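Local atomic coordinates of putative DNA-binding protein (Bacteroides fragilis, PDB entry 3BS3), a protein that probably binds DNA through a helix-turn-helix domain of the XRE family, related to the Cro and C1 repressors. Residues A[10-15]-A[44-49]. Sequence-based numbering, arbitrary orientation.
Sequences MMLNRI and CSNKSQ
The side-chain amide of N46 lies alongside the backbone of N13 and bonds to both its N-H and its C=O, joining the extended N-terminal lead-in of an XRE-type helix-turn-helix domain to the loop between helices 37-44 and 52-62. Its OD1 accepts the N13 backbone N at 2.9 Å, almost straight and on a lone pair, while N46 ND2 donates to N13 O at 3.1 Å with the oxygen in the amide plane. The two hydrogen bonds close a ring between one primary amide and a single residue. N46 leaves helix 37-44 with positive phi in a Schellman motif, and its CB points toward the lead-in. Q49 NE2 donates to the same N46 OD1 (2.8 Å), and the three bonds together fix which end of the N46 amide is oxygen. L12 CB comes to 3.3 Å from N46 OD1, and L12 CD2 also lies against it.

The N13 side chain reaches the opposite way past that of N46, the two amide planes 32° apart. Its CG sits between the backbone N and carbonyl carbon (chi1 77°), close to the chain, from where OD1 accepts I15 N in an Asx turn at the start of helix 15-21. N13 ND2 donates to Q49 OE1 at 2.8 Å, tilted 31° from the plane of that carbonyl, and also to the carbonyl of W43. Both groups of the Q49 amide are therefore used, one on each asparagine. L52 of the second subunit packs on N13, and D53 of that subunit on Q49. Deeper, I15 CG2 meets C44 SG, tying the first turn of helix 15-21 to the end of helix 37-44. A water lies 2.8 Å from both N13 OD1 and C44 O and links the two.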
HETATM    1  N   MSE A  10       9.001  -6.940   6.735  1.00 46.37           N
HETATM    2  CA  MSE A  10       9.166  -5.680   5.955  1.00 47.03           C
HETATM    3  C   MSE A  10       8.628  -5.829   4.532  1.00 45.20           C
HETATM    4  O   MSE A  10       8.651  -6.922   3.954  1.00 45.12           O
HETATM    5  CB  MSE A  10      10.632  -5.222   5.949  1.00 46.74           C
HETATM    6  CG  MSE A  10      10.950  -4.149   4.909  1.00 48.90           C
HETATM    7 SE   MSE A  10      12.099  -2.702   5.543  0.50 51.88          SE
HETATM    8  CE  MSE A  10      10.974  -1.993   6.985  1.00 50.83           C
HETATM    9  N   MSE A  11       8.133  -4.713   3.990  1.00 43.54           N
HETATM   10  CA  MSE A  11       7.602  -4.657   2.633  1.00 42.33           C
HETATM   11  C   MSE A  11       7.935  -3.307   2.006  1.00 39.06           C
HETATM   12  O   MSE A  11       7.638  -2.231   2.558  1.00 38.85           O
HETATM   13  CB  MSE A  11       6.091  -4.944   2.638  1.00 42.34           C
HETATM   14  CG  MSE A  11       5.348  -4.720   1.321  1.00 43.65           C
HETATM   15 SE   MSE A  11       3.563  -5.516   1.469  0.70 49.16          SE
HETATM   16  CE  MSE A  11       2.937  -4.540   3.027  1.00 49.74           C
ATOM     17  N   LEU A  12       8.580  -3.364   0.844  1.00 34.38           N
ATOM     18  CA  LEU A  12       8.953  -2.151   0.164  1.00 30.50           C
ATOM     19  C   LEU A  12       8.354  -2.168  -1.225  1.00 28.06           C
ATOM     20  O   LEU A  12       7.613  -3.088  -1.584  1.00 26.50           O
ATOM     21  CB  LEU A  12      10.480  -2.014   0.118  1.00 30.87           C
ATOM     22  CG  LEU A  12      11.291  -1.985   1.419  1.00 34.01           C
ATOM     23  CD1 LEU A  12      12.751  -2.153   1.079  1.00 33.01           C
ATOM     24  CD2 LEU A  12      11.068  -0.683   2.230  1.00 34.82           C
ATOM     25  N   ASN A  13       8.643  -1.125  -1.998  1.00 25.75           N
ATOM     26  CA  ASN A  13       8.180  -1.101  -3.361  1.00 24.83           C
ATOM     27  C   ASN A  13       9.340  -1.172  -4.351  1.00 25.09           C
ATOM     28  O   ASN A  13      10.474  -0.900  -3.990  1.00 25.43           O
ATOM     29  CB  ASN A  13       7.295   0.129  -3.605  1.00 24.89           C
ATOM     30  CG  ASN A  13       8.100   1.413  -3.760  1.00 24.55           C
ATOM     31  OD1 ASN A  13       8.757   1.618  -4.784  1.00 24.27           O
ATOM     32  ND2 ASN A  13       8.022   2.297  -2.756  1.00 25.01           N
ATOM     33  N   ARG A  14       9.007  -1.518  -5.585  1.00 24.45           N
ATOM     34  CA  ARG A  14       9.992  -1.655  -6.669  1.00 25.59           C
ATOM     35  C   ARG A  14       9.814  -0.599  -7.734  1.00 26.45           C
ATOM     36  O   ARG A  14      10.252  -0.779  -8.881  1.00 26.05           O
ATOM     37  CB  ARG A  14       9.884  -3.056  -7.308  1.00 25.09           C
ATOM     38  CG  ARG A  14      10.054  -4.187  -6.354  1.00 26.48           C
ATOM     39  CD  ARG A  14      10.081  -5.523  -7.077  1.00 24.90           C
ATOM     40  NE  ARG A  14      11.249  -5.646  -7.962  1.00 23.57           N
ATOM     41  CZ  ARG A  14      11.186  -5.676  -9.298  1.00 24.36           C
ATOM     42  NH1 ARG A  14      10.022  -5.551  -9.930  1.00 25.25           N
ATOM     43  NH2 ARG A  14      12.299  -5.820 -10.016  1.00 24.09           N
ATOM     44  N   ILE A  15       9.168   0.517  -7.383  1.00 25.20           N
ATOM     45  CA  ILE A  15       8.849   1.510  -8.405  1.00 26.05           C
ATOM     46  C   ILE A  15      10.101   2.034  -9.106  1.00 25.68           C
ATOM     47  O   ILE A  15      10.104   2.234 -10.315  1.00 26.43           O
ATOM     48  CB  ILE A  15       7.978   2.668  -7.821  1.00 25.29           C
ATOM     49  CG1 ILE A  15       6.617   2.081  -7.421  1.00 25.98           C
ATOM     50  CG2 ILE A  15       7.815   3.777  -8.849  1.00 27.55           C
ATOM     51  CD1 ILE A  15       5.802   3.044  -6.533  1.00 26.28           C
ATOM     52  N   CYS A  44      10.206   6.206  -4.685  1.00 25.45           N
ATOM     53  CA  CYS A  44      11.290   5.511  -5.415  1.00 26.34           C
ATOM     54  C   CYS A  44      12.423   5.124  -4.472  1.00 25.74           C
ATOM     55  O   CYS A  44      13.014   4.033  -4.588  1.00 25.57           O
ATOM     56  CB  CYS A  44      11.830   6.362  -6.559  1.00 27.60           C
ATOM     57  SG  CYS A  44      10.711   6.253  -7.907  1.00 33.50           S
ATOM     58  N   SER A  45      12.747   6.027  -3.542  1.00 25.72           N
ATOM     59  CA  SER A  45      13.806   5.776  -2.580  1.00 25.72           C
ATOM     60  C   SER A  45      13.325   4.948  -1.384  1.00 25.90           C
ATOM     61  O   SER A  45      14.091   4.664  -0.469  1.00 25.30           O
ATOM     62  CB  SER A  45      14.373   7.106  -2.090  1.00 26.68           C
ATOM     63  OG  SER A  45      13.393   7.794  -1.339  1.00 27.73           O
ATOM     64  N   ASN A  46      12.044   4.578  -1.394  1.00 25.20           N
ATOM     65  CA  ASN A  46      11.427   3.844  -0.275  1.00 25.36           C
ATOM     66  C   ASN A  46      11.471   4.590   1.066  1.00 25.10           C
ATOM     67  O   ASN A  46      11.506   3.965   2.153  1.00 26.27           O
ATOM     68  CB  ASN A  46      11.994   2.415  -0.143  1.00 25.20           C
ATOM     69  CG  ASN A  46      11.320   1.452  -1.100  1.00 27.10           C
ATOM     70  OD1 ASN A  46      10.171   1.065  -0.898  1.00 26.09           O
ATOM     71  ND2 ASN A  46      12.033   1.071  -2.154  1.00 26.69           N
ATOM     72  N   LYS A  47      11.511   5.929   0.989  1.00 24.48           N
ATOM     73  CA  LYS A  47      11.390   6.798   2.162  0.50 25.15           C
ATOM     74  C   LYS A  47       9.939   6.949   2.608  1.00 25.05           C
ATOM     75  O   LYS A  47       9.668   7.220   3.782  1.00 25.64           O
ATOM     76  CB  LYS A  47      11.978   8.186   1.883  0.50 24.97           C
ATOM     77  CG  LYS A  47      13.460   8.189   1.582  0.50 25.33           C
ATOM     78  CD  LYS A  47      14.020   9.601   1.606  0.50 25.45           C
ATOM     79  CE  LYS A  47      15.357   9.669   0.883  0.50 26.08           C
ATOM     80  NZ  LYS A  47      16.066  10.941   1.197  0.50 25.09           N
ATOM     81  N   SER A  48       9.026   6.813   1.649  1.00 25.12           N
ATOM     82  CA  SER A  48       7.598   6.764   1.957  0.70 24.96           C
ATOM     83  C   SER A  48       6.953   5.788   0.984  1.00 24.37           C
ATOM     84  O   SER A  48       7.603   5.302   0.056  1.00 23.57           O
ATOM     85  CB  SER A  48       6.952   8.142   1.847  0.70 24.79           C
ATOM     86  OG  SER A  48       6.883   8.538   0.495  0.70 26.58           O
ATOM     87  N   GLN A  49       5.679   5.473   1.214  1.00 23.72           N
ATOM     88  CA  GLN A  49       5.041   4.398   0.447  1.00 23.62           C
ATOM     89  C   GLN A  49       3.667   4.786  -0.073  1.00 23.73           C
ATOM     90  O   GLN A  49       2.915   5.471   0.632  1.00 23.72           O
ATOM     91  CB  GLN A  49       4.898   3.144   1.346  1.00 23.22           C
ATOM     92  CG  GLN A  49       6.194   2.568   1.909  1.00 23.64           C
ATOM     93  CD  GLN A  49       7.128   2.041   0.826  1.00 22.81           C
ATOM     94  OE1 GLN A  49       6.706   1.785  -0.296  1.00 23.91           O
ATOM     95  NE2 GLN A  49       8.403   1.887   1.168  1.00 25.12           N
TER
HETATM   96  O   HOH W   1      11.450   1.917  -5.459  1.00 20.03           O